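Local coordinates for protein HTH-type transcriptional regulator mcbR (Escherichia coli UMEA 3718-1, PDB 4P9F) that represses McbA expression by binding its promoter, preventing excess colanic acid and mucoidy, and is important for biofilm formation, at residues 8-13 with 46-51; 26-31 with 63-68; 71-76 with 208-213; 78-83 with 154-159. All blocks are in the same frame, centred on the assembly; numbering follows the deposited sequence.

Contact 1. Residues 8-13 with 46-51; sequences LQVEND and REALLR
Ala-48 packs its methyl group against the flank of helix 6-19, where CB lies 3.6 Å from Glu-11 N and 3.7 Å from Val-10 CG1. This is the tight part of the contact: the short side chain lets the backbones come within 4.6 Å, measured from Glu-11 CA to Ala-48 CA, and the axes of the two short helical segments cross at -47°. The Arg-51 side is looser and wetter: this residue is partly exposed, and a water donates to Glu-11 OE2 and, weakly, to Arg-51 O. Glu-11, with CG anti to its backbone N (chi1 -176°), runs across Arg-51 at about a right angle, and its OE1 takes a salt-bridged hydrogen bond of 3.0 Å from Arg-51 NH1. That bond lies in the guanidinium plane but 31° out of the carboxylate plane, on the syn side. An alanine in place of Glu-11 would probably leave Arg-51 NH1 without this carboxylate partner and the guanidinium freer to swing. Helix 42-54 supplies the second helix of the helix-turn-helix motif (31-50), and around it Val-10 also reaches Leu-38 of helix 31-38, Leu-49 turns to Phe-66 of strand 65-67, and Arg-51 packs on Ser-54 of the second subunit.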
# COMPACT_ATOMS: atom_id res chain seq x y z
N LEU A 8 13.81 -13.99 1.24
CA LEU A 8 12.45 -13.72 1.73
C LEU A 8 12.40 -13.86 3.25
O LEU A 8 11.72 -13.09 3.92
CB LEU A 8 11.44 -14.68 1.10
CG LEU A 8 9.97 -14.56 1.57
CD1 LEU A 8 9.45 -13.12 1.34
CD2 LEU A 8 9.08 -15.59 0.84
N GLN A 9 13.16 -14.82 3.78
CA GLN A 9 13.15 -15.08 5.21
C GLN A 9 13.74 -13.91 5.97
O GLN A 9 13.19 -13.45 6.98
CB GLN A 9 13.94 -16.36 5.51
CG GLN A 9 13.80 -16.82 6.92
CD GLN A 9 12.35 -17.07 7.27
OE1 GLN A 9 11.81 -16.46 8.19
NE2 GLN A 9 11.71 -17.97 6.52
N VAL A 10 14.85 -13.39 5.48
CA VAL A 10 15.43 -12.20 6.10
C VAL A 10 14.49 -10.99 5.95
O VAL A 10 14.31 -10.22 6.88
CB VAL A 10 16.81 -11.84 5.47
CG1 VAL A 10 17.35 -10.55 6.10
CG2 VAL A 10 17.81 -13.01 5.66
N GLU A 11 13.89 -10.84 4.77
CA GLU A 11 12.99 -9.72 4.54
C GLU A 11 11.78 -9.73 5.49
O GLU A 11 11.43 -8.70 6.07
CB GLU A 11 12.48 -9.73 3.11
CG GLU A 11 11.63 -8.50 2.84
CD GLU A 11 10.92 -8.56 1.50
OE1 GLU A 11 10.95 -9.64 0.86
OE2 GLU A 11 10.37 -7.51 1.10
N ASN A 12 11.14 -10.89 5.62
CA ASN A 12 9.99 -11.03 6.52
C ASN A 12 10.38 -10.80 7.97
O ASN A 12 9.62 -10.18 8.72
CB ASN A 12 9.34 -12.39 6.35
CG ASN A 12 8.56 -12.49 5.06
OD1 ASN A 12 8.13 -11.47 4.49
ND2 ASN A 12 8.35 -13.71 4.59
N ASP A 13 11.55 -11.28 8.36
CA ASP A 13 12.00 -11.05 9.74
C ASP A 13 12.27 -9.56 10.00
O ASP A 13 11.92 -9.03 11.06
CB ASP A 13 13.22 -11.90 10.05
CG ASP A 13 12.86 -13.39 10.18
OD1 ASP A 13 11.66 -13.70 10.39
OD2 ASP A 13 13.76 -14.26 10.07
N ARG A 46 21.71 -8.39 1.93
CA ARG A 46 21.67 -7.13 1.18
C ARG A 46 20.40 -7.01 0.32
O ARG A 46 19.78 -5.94 0.27
CB ARG A 46 22.91 -6.99 0.29
CG ARG A 46 22.97 -5.63 -0.44
CD ARG A 46 24.08 -5.56 -1.49
NE ARG A 46 23.84 -6.52 -2.56
CZ ARG A 46 24.56 -7.62 -2.76
NH1 ARG A 46 25.60 -7.90 -1.99
NH2 ARG A 46 24.24 -8.45 -3.76
N GLU A 47 19.99 -8.10 -0.35
CA GLU A 47 18.79 -8.03 -1.18
C GLU A 47 17.53 -7.75 -0.37
O GLU A 47 16.64 -7.00 -0.82
CB GLU A 47 18.58 -9.32 -1.98
CG GLU A 47 19.61 -9.57 -3.06
CD GLU A 47 19.33 -10.85 -3.85
OE1 GLU A 47 18.48 -11.66 -3.43
OE2 GLU A 47 19.98 -11.04 -4.90
N ALA A 48 17.44 -8.35 0.80
CA ALA A 48 16.28 -8.16 1.67
C ALA A 48 16.19 -6.70 2.09
O ALA A 48 15.12 -6.09 2.04
CB ALA A 48 16.35 -9.09 2.90
N LEU A 49 17.33 -6.14 2.48
CA LEU A 49 17.38 -4.74 2.87
C LEU A 49 16.98 -3.82 1.71
O LEU A 49 16.23 -2.86 1.90
CB LEU A 49 18.78 -4.40 3.40
CG LEU A 49 19.15 -5.07 4.72
CD1 LEU A 49 20.68 -5.11 4.90
CD2 LEU A 49 18.53 -4.31 5.89
N LEU A 50 17.46 -4.13 0.50
CA LEU A 50 17.14 -3.33 -0.69
C LEU A 50 15.68 -3.46 -1.07
O LEU A 50 15.10 -2.50 -1.58
CB LEU A 50 18.04 -3.73 -1.87
CG LEU A 50 19.48 -3.24 -1.70
CD1 LEU A 50 20.40 -3.81 -2.78
CD2 LEU A 50 19.49 -1.71 -1.72
N ARG A 51 15.08 -4.62 -0.81
CA ARG A 51 13.64 -4.78 -1.02
C ARG A 51 12.86 -3.80 -0.13
O ARG A 51 11.86 -3.22 -0.55
CB ARG A 51 13.21 -6.21 -0.70
CG ARG A 51 13.61 -7.26 -1.73
CD ARG A 51 13.06 -8.64 -1.32
NE ARG A 51 13.43 -9.67 -2.30
CZ ARG A 51 13.01 -10.93 -2.26
NH1 ARG A 51 12.21 -11.33 -1.26
NH2 ARG A 51 13.39 -11.77 -3.21
O HOH W 1 9.91 -4.99 0.92

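Contact 2. Residues 26-31 with 63-68; sequences GARLIT and AQAFTV
Arg-28 lays its guanidinium over the methyl of Ala-65, whose CB sits 3.5 Å from Arg-28 CZ and is offset toward the rim of the flat group. The two residues belong to the small antiparallel sheet of the GntR winged helix-turn-helix domain, in which strand 28-30 pairs with strand 65-67 of the wing hairpin. The Arg-28 chain is extended from CG to NE, and NH1 bonds to Pro-62 O. Thr-67 shares this face, and its backbone bonds on to Ser-59.

Leu-29 and Phe-66 form the hydrogen-bonded pair, with a nearly straight bond (170°) of 2.7 Å from Leu-29 N to Phe-66 O and a return bond from Phe-66 N to Leu-29 O. On their face of the sheet Leu-29 CD1 meets Val-68 CG2 at 3.8 Å, and the Phe-66 ring packs on Leu-50 and Val-53 of helix 42-54. An alanine at Leu-29 would probably open a gap beside Val-68 CG2. Beyond this pair Val-68 N bonds to Ala-27 O at 3.0 Å, and Gly-26 N reaches Val-68 O from above the carbonyl plane. The positive phi of Gly-26 (87°) would jam a side chain against the preceding carbonyl oxygen. At the other end Ile-30 is the N-cap of helix 31-38, and in the first residue of that helix Thr-31 OG1 lies in the plane of the Phe-66 ring, at its edge, 3.3 Å from CE1.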
# COMPACT_ATOMS: atom_id res chain seq x y z
N GLY A 26 16.00 6.00 12.93
CA GLY A 26 17.33 6.56 12.73
C GLY A 26 18.49 5.57 12.87
O GLY A 26 19.61 5.91 12.51
N ALA A 27 18.23 4.36 13.39
CA ALA A 27 19.32 3.41 13.61
C ALA A 27 20.03 3.03 12.33
O ALA A 27 19.40 2.83 11.28
CB ALA A 27 18.80 2.13 14.29
N ARG A 28 21.34 2.86 12.44
CA ARG A 28 22.17 2.52 11.29
C ARG A 28 22.31 1.00 11.27
O ARG A 28 22.77 0.39 12.23
CB ARG A 28 23.54 3.22 11.39
CG ARG A 28 24.55 2.81 10.32
CD ARG A 28 25.86 3.64 10.41
NE ARG A 28 26.90 3.01 9.60
CZ ARG A 28 27.08 3.24 8.30
NH1 ARG A 28 26.30 4.12 7.68
NH2 ARG A 28 28.05 2.60 7.63
N LEU A 29 21.84 0.39 10.19
CA LEU A 29 21.92 -1.06 10.02
C LEU A 29 23.07 -1.42 9.08
O LEU A 29 23.06 -0.99 7.92
CB LEU A 29 20.60 -1.60 9.46
CG LEU A 29 19.34 -1.08 10.17
CD1 LEU A 29 18.06 -1.61 9.49
CD2 LEU A 29 19.37 -1.43 11.65
N ILE A 30 23.99 -2.25 9.54
CA ILE A 30 25.16 -2.60 8.73
C ILE A 30 24.95 -4.00 8.15
O ILE A 30 24.81 -4.97 8.90
CB ILE A 30 26.48 -2.52 9.56
CG1 ILE A 30 26.75 -1.08 10.01
CG2 ILE A 30 27.69 -3.08 8.77
CD1 ILE A 30 26.34 -0.78 11.42
N THR A 31 24.84 -4.08 6.82
CA THR A 31 24.59 -5.35 6.12
C THR A 31 25.49 -6.50 6.63
O THR A 31 25.01 -7.59 6.95
CB THR A 31 24.78 -5.14 4.61
OG1 THR A 31 24.00 -4.00 4.21
CG2 THR A 31 24.35 -6.35 3.82
N ALA A 63 28.32 3.56 2.85
CA ALA A 63 29.17 2.39 3.11
C ALA A 63 28.45 1.06 3.37
O ALA A 63 28.67 0.44 4.42
CB ALA A 63 30.13 2.69 4.29
N GLN A 64 27.55 0.66 2.47
CA GLN A 64 26.86 -0.64 2.56
C GLN A 64 26.04 -0.79 3.85
O GLN A 64 26.20 -1.76 4.63
CB GLN A 64 27.88 -1.78 2.43
CG GLN A 64 28.56 -1.81 1.06
CD GLN A 64 29.71 -2.80 0.99
OE1 GLN A 64 30.19 -3.29 2.01
NE2 GLN A 64 30.16 -3.09 -0.23
N ALA A 65 25.19 0.19 4.07
CA ALA A 65 24.39 0.25 5.28
C ALA A 65 23.06 0.92 4.97
O ALA A 65 22.84 1.46 3.87
CB ALA A 65 25.14 1.00 6.41
N PHE A 66 22.15 0.84 5.93
CA PHE A 66 20.81 1.36 5.80
C PHE A 66 20.37 2.05 7.08
O PHE A 66 20.97 1.83 8.13
CB PHE A 66 19.85 0.22 5.45
CG PHE A 66 20.24 -0.50 4.21
CD1 PHE A 66 21.16 -1.54 4.24
CD2 PHE A 66 19.76 -0.08 2.99
CE1 PHE A 66 21.54 -2.19 3.08
CE2 PHE A 66 20.14 -0.73 1.82
CZ PHE A 66 21.03 -1.79 1.87
N THR A 67 19.38 2.93 7.01
CA THR A 67 18.87 3.47 8.26
C THR A 67 17.38 3.25 8.34
O THR A 67 16.66 3.27 7.33
CB THR A 67 19.17 4.98 8.47
OG1 THR A 67 18.65 5.72 7.38
CG2 THR A 67 20.68 5.25 8.62
N VAL A 68 16.94 2.99 9.57
CA VAL A 68 15.53 2.91 9.92
C VAL A 68 14.95 4.32 9.82
O VAL A 68 15.53 5.27 10.34
CB VAL A 68 15.36 2.32 11.33
CG1 VAL A 68 13.88 2.29 11.73
CG2 VAL A 68 16.01 0.91 11.40

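Contact 3. Residues 71-76 with 208-213; sequences VGKRQL and ILYQQY
The start of helix 73-95, with Gly-72 at its N-cap, meets the C-terminal end of helix 191-210, so the contact joins the first helix of the all-helical effector region to its last. Tyr-213 carries much of it. Its hydroxyl donates to Val-71 O at 2.7 Å, standing 35° out of that carbonyl plane. Over one face of the ring Lys-73 CB makes a CH-pi contact, 3.8 Å from the centroid and 14° off the normal; Gln-212 CG covers the opposite face over the centre, so the ring is sandwiched. Lys-73 bends at chi3 (-74°), which brings CE to 3.9 Å from Tyr-213 CB, and NZ is bridged by a water to Tyr-210 O. A second water links Val-71 O to Gln-212 OE1. Deeper in, Leu-76 CD2 touches Tyr-210 CE1 at 3.3 Å and Leu-209 CB at 4.0 Å, giving an apolar layer on the inner side of the water-linked groups. Gln-212 NE2 bonds to Leu-209 O, which also accepts from Gln-212 N across the opposite face of its plane. Leu-76 and Leu-209 both continue onto Met-156 of helix 143-156, while Leu-209 also packs on Leu-163 of helix 161-166.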
# COMPACT_ATOMS: atom_id res chain seq x y z
N VAL A 71 10.04 8.48 12.06
CA VAL A 71 8.60 8.64 11.91
C VAL A 71 8.08 9.75 12.83
O VAL A 71 7.77 9.53 14.01
CB VAL A 71 7.87 7.30 12.19
CG1 VAL A 71 6.36 7.43 12.00
CG2 VAL A 71 8.44 6.21 11.28
N GLY A 72 7.96 10.96 12.28
CA GLY A 72 7.44 12.09 13.02
C GLY A 72 5.92 12.00 13.13
O GLY A 72 5.32 11.15 12.48
N LYS A 73 5.32 12.89 13.91
CA LYS A 73 3.87 12.90 14.12
C LYS A 73 3.13 13.06 12.79
O LYS A 73 2.10 12.44 12.54
CB LYS A 73 3.48 14.04 15.08
CG LYS A 73 1.97 14.08 15.40
CD LYS A 73 1.60 15.31 16.20
CE LYS A 73 2.07 15.20 17.64
NZ LYS A 73 1.53 16.29 18.51
N ARG A 74 3.68 13.93 11.94
CA ARG A 74 3.11 14.18 10.63
C ARG A 74 3.03 12.90 9.80
O ARG A 74 2.00 12.61 9.18
CB ARG A 74 3.94 15.25 9.91
CG ARG A 74 3.62 15.38 8.45
CD ARG A 74 2.39 16.24 8.24
NE ARG A 74 2.71 17.66 8.37
CZ ARG A 74 2.89 18.47 7.33
NH1 ARG A 74 2.79 18.01 6.10
NH2 ARG A 74 3.17 19.75 7.54
N GLN A 75 4.11 12.11 9.81
CA GLN A 75 4.13 10.87 9.05
C GLN A 75 3.23 9.81 9.69
O GLN A 75 2.51 9.09 8.99
CB GLN A 75 5.55 10.32 8.91
CG GLN A 75 6.45 11.16 8.00
CD GLN A 75 6.82 12.50 8.62
OE1 GLN A 75 7.24 12.56 9.78
NE2 GLN A 75 6.64 13.59 7.86
N LEU A 76 3.27 9.73 11.02
CA LEU A 76 2.40 8.81 11.75
C LEU A 76 0.94 9.15 11.50
O LEU A 76 0.10 8.26 11.33
CB LEU A 76 2.68 8.84 13.25
CG LEU A 76 1.83 7.87 14.10
CD1 LEU A 76 2.06 6.41 13.69
CD2 LEU A 76 2.05 8.09 15.61
N ILE A 208 -1.64 6.51 22.72
CA ILE A 208 -0.44 6.12 23.43
C ILE A 208 0.82 6.49 22.64
O ILE A 208 1.80 6.98 23.21
CB ILE A 208 -0.44 4.61 23.71
CG1 ILE A 208 -1.68 4.24 24.52
CG2 ILE A 208 0.83 4.19 24.47
CD1 ILE A 208 -1.83 2.76 24.72
N LEU A 209 0.79 6.25 21.33
CA LEU A 209 1.97 6.53 20.51
C LEU A 209 2.30 8.01 20.47
O LEU A 209 3.47 8.37 20.42
CB LEU A 209 1.77 6.02 19.07
CG LEU A 209 1.64 4.52 18.88
CD1 LEU A 209 1.63 4.19 17.40
CD2 LEU A 209 2.79 3.79 19.60
N TYR A 210 1.28 8.86 20.50
CA TYR A 210 1.51 10.30 20.36
C TYR A 210 2.22 10.89 21.56
O TYR A 210 2.79 11.97 21.47
CB TYR A 210 0.20 11.05 20.13
CG TYR A 210 -0.24 11.06 18.69
CD1 TYR A 210 -0.08 9.93 17.91
CD2 TYR A 210 -0.83 12.18 18.12
CE1 TYR A 210 -0.49 9.91 16.60
CE2 TYR A 210 -1.24 12.17 16.79
CZ TYR A 210 -1.06 11.02 16.04
OH TYR A 210 -1.46 10.94 14.73
N GLN A 211 2.23 10.17 22.68
CA GLN A 211 2.89 10.69 23.88
C GLN A 211 4.39 10.91 23.63
O GLN A 211 5.03 11.67 24.34
CB GLN A 211 2.71 9.73 25.06
CG GLN A 211 1.28 9.45 25.49
CD GLN A 211 1.20 8.37 26.58
OE1 GLN A 211 2.22 7.85 27.04
NE2 GLN A 211 -0.02 8.03 26.99
N GLN A 212 4.95 10.28 22.60
CA GLN A 212 6.39 10.34 22.38
C GLN A 212 6.85 11.67 21.79
O GLN A 212 8.04 12.00 21.86
CB GLN A 212 6.86 9.21 21.46
CG GLN A 212 6.51 9.37 19.98
CD GLN A 212 6.74 8.09 19.20
OE1 GLN A 212 7.87 7.77 18.81
NE2 GLN A 212 5.67 7.34 18.97
N TYR A 213 5.91 12.45 21.25
CA TYR A 213 6.25 13.72 20.60
C TYR A 213 6.12 14.93 21.55
O TYR A 213 6.44 16.06 21.16
CB TYR A 213 5.36 13.93 19.36
CG TYR A 213 5.42 12.80 18.37
CD1 TYR A 213 6.58 12.55 17.64
CD2 TYR A 213 4.31 11.99 18.14
CE1 TYR A 213 6.64 11.50 16.72
CE2 TYR A 213 4.37 10.94 17.22
CZ TYR A 213 5.53 10.70 16.52
OH TYR A 213 5.58 9.67 15.62
O HOH W 2 8.76 7.74 16.02
O HOH W 3 2.55 14.82 21.16

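Contact 4. Residues 78-83 with 154-159; sequences EINRIR and VRMGPG
Met-156, a selenomethionine here, sets its selenium over one face of the Arg-83 guanidinium, 3.3 Å from Arg-83 NE and offset toward the rim. This is interior packing of the all-helical FCD domain, between helix 73-95 and the C-terminal end of helix 143-156. The Met-156 CG lies between its backbone N and carbonyl carbon (chi1 69°), and the side chain crosses that of Arg-83 at about a right angle. Met-156 CE is 3.7 Å from Asn-80 OD1. Nearer the backbone Ile-79 fills the interface: CG2 rests 3.8 Å from Met-156 CB, and CD1 lies 3.7 Å from Arg-155 CB. No hydrogen bond spans the two segments, so the fit rests on shape and on the selenium over the flat cation.

The second shell holds the guanidinium in place. Arg-83 NH1 forms a salt bridge with Glu-87 and lies near NH1 of the like-charged Arg-133; the carboxylate would probably offset part of the repulsion between these two cations. Arg-155 turns its charged end away to a salt bridge with Glu-147 of the second subunit, and Ile-79 also packs on Ile-144 of that subunit. Within its own helix Arg-83 grips OD1 of Asn-80 side-on, which limits rotation of its guanidinium: Arg-83 NE reaches Asn-80 OD1 at 2.8 Å, in the carbonyl plane, while Arg-83 NH2 approaches the same OD1 at 3.2 Å from 44° above it.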
# COMPACT_ATOMS: atom_id res chain seq x y z
N GLU A 78 -0.36 10.60 8.76
CA GLU A 78 -0.72 10.16 7.41
C GLU A 78 -0.92 8.65 7.30
O GLU A 78 -1.91 8.18 6.71
CB GLU A 78 0.34 10.61 6.41
CG GLU A 78 0.03 10.13 5.00
CD GLU A 78 1.05 10.60 3.97
OE1 GLU A 78 2.03 11.27 4.35
OE2 GLU A 78 0.86 10.28 2.78
N ILE A 79 0.01 7.89 7.86
CA ILE A 79 -0.08 6.43 7.88
C ILE A 79 -1.35 5.97 8.59
O ILE A 79 -2.03 5.04 8.13
CB ILE A 79 1.15 5.80 8.58
CG1 ILE A 79 2.40 6.05 7.74
CG2 ILE A 79 0.93 4.29 8.83
CD1 ILE A 79 3.71 5.72 8.45
N ASN A 80 -1.67 6.61 9.72
CA ASN A 80 -2.89 6.27 10.46
C ASN A 80 -4.17 6.57 9.67
O ASN A 80 -5.10 5.77 9.68
CB ASN A 80 -2.93 7.02 11.79
CG ASN A 80 -1.99 6.41 12.81
OD1 ASN A 80 -1.72 5.21 12.76
ND2 ASN A 80 -1.49 7.23 13.72
N ARG A 81 -4.19 7.70 8.98
CA ARG A 81 -5.34 8.08 8.18
C ARG A 81 -5.56 7.08 7.05
O ARG A 81 -6.69 6.67 6.78
CB ARG A 81 -5.17 9.49 7.62
CG ARG A 81 -5.17 10.55 8.70
CD ARG A 81 -4.83 11.92 8.15
NE ARG A 81 -5.92 12.45 7.35
CZ ARG A 81 -5.99 13.71 6.95
NH1 ARG A 81 -5.03 14.56 7.28
NH2 ARG A 81 -7.02 14.12 6.23
N ILE A 82 -4.47 6.65 6.41
CA ILE A 82 -4.57 5.67 5.34
C ILE A 82 -5.04 4.32 5.88
O ILE A 82 -5.99 3.73 5.37
CB ILE A 82 -3.23 5.48 4.60
CG1 ILE A 82 -2.74 6.81 3.99
CG2 ILE A 82 -3.39 4.43 3.48
CD1 ILE A 82 -1.29 6.77 3.50
N ARG A 83 -4.39 3.83 6.92
CA ARG A 83 -4.72 2.50 7.39
C ARG A 83 -6.08 2.46 8.07
O ARG A 83 -6.70 1.40 8.15
CB ARG A 83 -3.64 2.00 8.33
CG ARG A 83 -3.67 2.67 9.69
CD ARG A 83 -2.47 2.19 10.48
NE ARG A 83 -2.46 2.69 11.85
CZ ARG A 83 -2.90 2.01 12.90
NH1 ARG A 83 -3.41 0.78 12.75
NH2 ARG A 83 -2.82 2.55 14.10
N VAL A 154 4.57 -1.71 8.81
CA VAL A 154 6.03 -1.64 8.70
C VAL A 154 6.49 -0.18 8.70
O VAL A 154 7.46 0.15 9.36
CB VAL A 154 6.54 -2.34 7.42
CG1 VAL A 154 8.04 -2.06 7.22
CG2 VAL A 154 6.29 -3.87 7.48
N ARG A 155 5.78 0.68 7.97
CA ARG A 155 6.12 2.10 7.88
C ARG A 155 5.96 2.81 9.24
O ARG A 155 6.79 3.61 9.64
CB ARG A 155 5.24 2.79 6.81
CG ARG A 155 5.51 2.33 5.39
CD ARG A 155 6.89 2.73 4.90
NE ARG A 155 7.03 4.15 4.55
CZ ARG A 155 6.65 4.65 3.37
NH1 ARG A 155 6.06 3.86 2.48
NH2 ARG A 155 6.85 5.92 3.07
N MSE A 156 4.87 2.52 9.96
CA MSE A 156 4.69 3.18 11.25
C MSE A 156 5.50 2.51 12.35
O MSE A 156 5.72 3.11 13.41
CB MSE A 156 3.22 3.22 11.65
CG MSE A 156 2.61 1.89 11.99
SE MSE A 156 0.72 2.15 12.47
CE MSE A 156 0.92 3.01 14.10
N GLY A 157 5.96 1.28 12.09
CA GLY A 157 6.70 0.48 13.04
C GLY A 157 7.72 1.15 13.96
O GLY A 157 7.70 0.91 15.16
N PRO A 158 8.65 1.95 13.39
CA PRO A 158 9.65 2.60 14.26
C PRO A 158 9.01 3.53 15.30
O PRO A 158 9.58 3.76 16.37
CB PRO A 158 10.52 3.40 13.27
CG PRO A 158 10.36 2.66 11.95
CD PRO A 158 8.91 2.18 11.96
N GLY A 159 7.81 4.01 15.00
CA GLY A 159 7.09 4.85 15.94
C GLY A 159 6.68 4.08 17.19
O GLY A 159 6.33 4.68 18.20

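Contacts 1 and 4 are buried, whereas contacts 2 and 3 are only partly so. Contacts 1 and 2 both belong to the DNA-binding domain and touch each other; one joins helices through small apolar groups and a salt bridge, the other strands through backbone bonds. Contacts 3 and 4 share helix 73-95, with centres about 10 Å apart, and are joined through Met-156 and a probable hydrogen bond from Gln-212 NE2 to Gly-159 O. Waters line contact 3, whereas contact 4 is held by packing and by a selenium over a guanidinium. Between the domains, Val-68 of contact 2 touches Pro-158 of contact 4. Contacts 1 and 4 also reach the second subunit.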